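Local coordinates for putatuve endo-xylanase (Clostridium stercorarium, PDB 1O8P), which probably binds xylan and cellulose chains, as the family 6 carbohydrate-binding module of a putative endo-xylanase, at residues Thr78-Thr83 with Val141-Phe146. Sequence-based numbering, arbitrary orientation.
Sequences TARVAT and VDWFVF. With CA (calcium ion), chain B.
A classic beta bulge at Asp142 and Trp143, both opposite Arg80, interrupts the antiparallel pairing of strands 74-82 and 140-147 beside the calcium site. Arg80 O accepts from Asp142 N at 2.9 Å, while Arg80 N donates to Trp143 O, also at 2.9 Å. Asp142 supplies the extra residue, its backbone near helical values (phi -82°, psi -58°). Its carboxylate is shared between two cations: OD1 binds calcium at 2.4 Å, and OD2 receives Arg80 NH1 at 2.6 Å in a salt bridge. NH1 arrives on the anti side of OD2, somewhat out of the carboxylate plane, and the bond is bent, with the two flat groups turned steeply against each other. The two positive partners would favour the ionised carboxylate. Asp142 O also binds calcium, and Gln30, Glu32 and Ser52 contribute to the same site. Arg80 gets there with an extended chain, CG anti to the backbone N (chi1 -171°), passing over the indole. Its CB sits over the six-membered ring of Trp143, 3.9 Å from the centroid, a CH-pi contact, and CD reaches NE1. Within the beta-sandwich the other face of these strands is apolar and looks inward: Val81 CG1 and Val141 CG1 lie side by side 4.1 Å apart, Ala79 CB meets Phe144 CB, and Ile104 and Val106 of the facing sheet pack against Ala79 and Val81. Beyond the bulge regular pairing resumes, Thr78 N bonding Val145 O at 2.8 Å and Val145 N returning to Thr78 O; Thr78 OG1 is held by Ser119 and a water.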
loop_
_atom_site.group_PDB
_atom_site.type_symbol
_atom_site.label_atom_id
_atom_site.label_comp_id
_atom_site.label_asym_id
_atom_site.label_seq_id
_atom_site.Cartn_x
_atom_site.Cartn_y
_atom_site.Cartn_z
ATOM N N THR A 78 -6.528 1.287 4.599
ATOM C CA THR A 78 -6.764 2.558 3.943
ATOM C C THR A 78 -5.504 3.001 3.219
ATOM O O THR A 78 -4.435 3.002 3.804
ATOM C CB THR A 78 -7.162 3.636 4.984
ATOM O OG1 THR A 78 -8.391 3.251 5.606
ATOM C CG2 THR A 78 -7.496 4.976 4.304
ATOM N N ALA A 79 -5.617 3.394 1.950
ATOM C CA ALA A 79 -4.466 3.971 1.225
ATOM C C ALA A 79 -4.791 5.392 0.721
ATOM O O ALA A 79 -5.947 5.677 0.366
ATOM C CB ALA A 79 -4.030 3.024 0.063
ATOM N N ARG A 80 -3.798 6.282 0.721
ATOM C CA ARG A 80 -3.963 7.637 0.174
ATOM C C ARG A 80 -3.379 7.550 -1.202
ATOM O O ARG A 80 -2.168 7.293 -1.346
ATOM C CB ARG A 80 -3.208 8.695 0.985
ATOM C CG ARG A 80 -3.550 10.125 0.565
ATOM C CD ARG A 80 -2.995 11.241 1.460
ATOM N NE ARG A 80 -3.279 12.609 0.976
ATOM C CZ ARG A 80 -2.393 13.432 0.316
ATOM N NH1 ARG A 80 -1.161 13.035 -0.019
ATOM N NH2 ARG A 80 -2.764 14.675 -0.049
ATOM N N VAL A 81 -4.240 7.693 -2.210
ATOM C CA VAL A 81 -3.878 7.309 -3.589
ATOM C C VAL A 81 -4.359 8.364 -4.604
ATOM O O VAL A 81 -5.308 9.101 -4.345
ATOM C CB VAL A 81 -4.452 5.913 -3.972
ATOM C CG1 VAL A 81 -3.778 4.774 -3.173
ATOM C CG2 VAL A 81 -5.934 5.888 -3.731
ATOM N N ALA A 82 -3.676 8.468 -5.735
ATOM C CA ALA A 82 -4.162 9.296 -6.856
ATOM C C ALA A 82 -4.059 8.472 -8.106
ATOM O O ALA A 82 -3.062 7.759 -8.290
ATOM C CB ALA A 82 -3.296 10.539 -7.022
ATOM N N THR A 83 -5.061 8.582 -8.985
ATOM C CA THR A 83 -4.968 7.967 -10.302
ATOM C C THR A 83 -5.920 8.611 -11.301
ATOM O O THR A 83 -6.844 9.344 -10.920
ATOM C CB THR A 83 -5.162 6.416 -10.223
ATOM O OG1 THR A 83 -4.896 5.826 -11.506
ATOM C CG2 THR A 83 -6.611 6.015 -9.881
ATOM N N VAL A 141 0.770 6.202 -4.705
ATOM C CA VAL A 141 0.468 5.840 -3.340
ATOM C C VAL A 141 1.361 6.655 -2.413
ATOM O O VAL A 141 2.585 6.565 -2.486
ATOM C CB VAL A 141 0.648 4.343 -3.060
ATOM C CG1 VAL A 141 -0.015 3.974 -1.689
ATOM C CG2 VAL A 141 0.081 3.463 -4.228
ATOM N N ASP A 142 0.722 7.472 -1.573
ATOM C CA ASP A 142 1.420 8.309 -0.601
ATOM C C ASP A 142 1.721 7.405 0.603
ATOM O O ASP A 142 2.870 7.213 0.953
ATOM C CB ASP A 142 0.524 9.496 -0.223
ATOM C CG ASP A 142 1.166 10.441 0.727
ATOM O OD1 ASP A 142 2.321 10.215 1.199
ATOM O OD2 ASP A 142 0.557 11.457 1.083
ATOM N N TRP A 143 0.676 6.820 1.196
ATOM C CA TRP A 143 0.835 5.946 2.352
ATOM C C TRP A 143 -0.335 5.017 2.439
ATOM O O TRP A 143 -1.332 5.187 1.711
ATOM C CB TRP A 143 0.992 6.730 3.680
ATOM C CG TRP A 143 -0.001 7.823 3.932
ATOM C CD1 TRP A 143 0.242 9.186 3.877
ATOM C CD2 TRP A 143 -1.382 7.685 4.337
ATOM N NE1 TRP A 143 -0.895 9.889 4.210
ATOM C CE2 TRP A 143 -1.909 9.003 4.491
ATOM C CE3 TRP A 143 -2.225 6.590 4.600
ATOM C CZ2 TRP A 143 -3.257 9.247 4.871
ATOM C CZ3 TRP A 143 -3.565 6.817 4.956
ATOM C CH2 TRP A 143 -4.069 8.140 5.104
ATOM N N PHE A 144 -0.203 4.036 3.338
ATOM C CA PHE A 144 -1.288 3.114 3.673
ATOM C C PHE A 144 -1.246 2.775 5.153
ATOM O O PHE A 144 -0.216 2.933 5.821
ATOM C CB PHE A 144 -1.325 1.860 2.749
ATOM C CG PHE A 144 -0.194 0.880 2.948
ATOM C CD1 PHE A 144 1.093 1.152 2.444
ATOM C CD2 PHE A 144 -0.413 -0.336 3.580
ATOM C CE1 PHE A 144 2.162 0.255 2.611
ATOM C CE2 PHE A 144 0.670 -1.252 3.733
ATOM C CZ PHE A 144 1.943 -0.948 3.249
ATOM N N VAL A 145 -2.372 2.345 5.681
ATOM C CA VAL A 145 -2.472 2.116 7.112
ATOM C C VAL A 145 -3.609 1.139 7.366
ATOM O O VAL A 145 -4.513 1.007 6.548
ATOM C CB VAL A 145 -2.621 3.481 7.944
ATOM C CG1 VAL A 145 -4.006 4.155 7.740
ATOM C CG2 VAL A 145 -2.375 3.229 9.436
ATOM N N PHE A 146 -3.542 0.444 8.501
ATOM C CA PHE A 146 -4.538 -0.573 8.877
ATOM C C PHE A 146 -5.329 -0.124 10.116
ATOM O O PHE A 146 -4.871 0.756 10.856
ATOM C CB PHE A 146 -3.856 -1.944 9.099
ATOM C CG PHE A 146 -3.178 -2.499 7.863
ATOM C CD1 PHE A 146 -3.892 -3.295 6.955
ATOM C CD2 PHE A 146 -1.831 -2.187 7.576
ATOM C CE1 PHE A 146 -3.263 -3.808 5.798
ATOM C CE2 PHE A 146 -1.200 -2.685 6.419
ATOM C CZ PHE A 146 -1.906 -3.494 5.530
HETATM CA CA CA B . 4.434 9.122 1.428
HETATM O O HOH W 1 -7.651 1.592 7.839
HETATM O O HOH W 2 5.671 11.012 2.393
#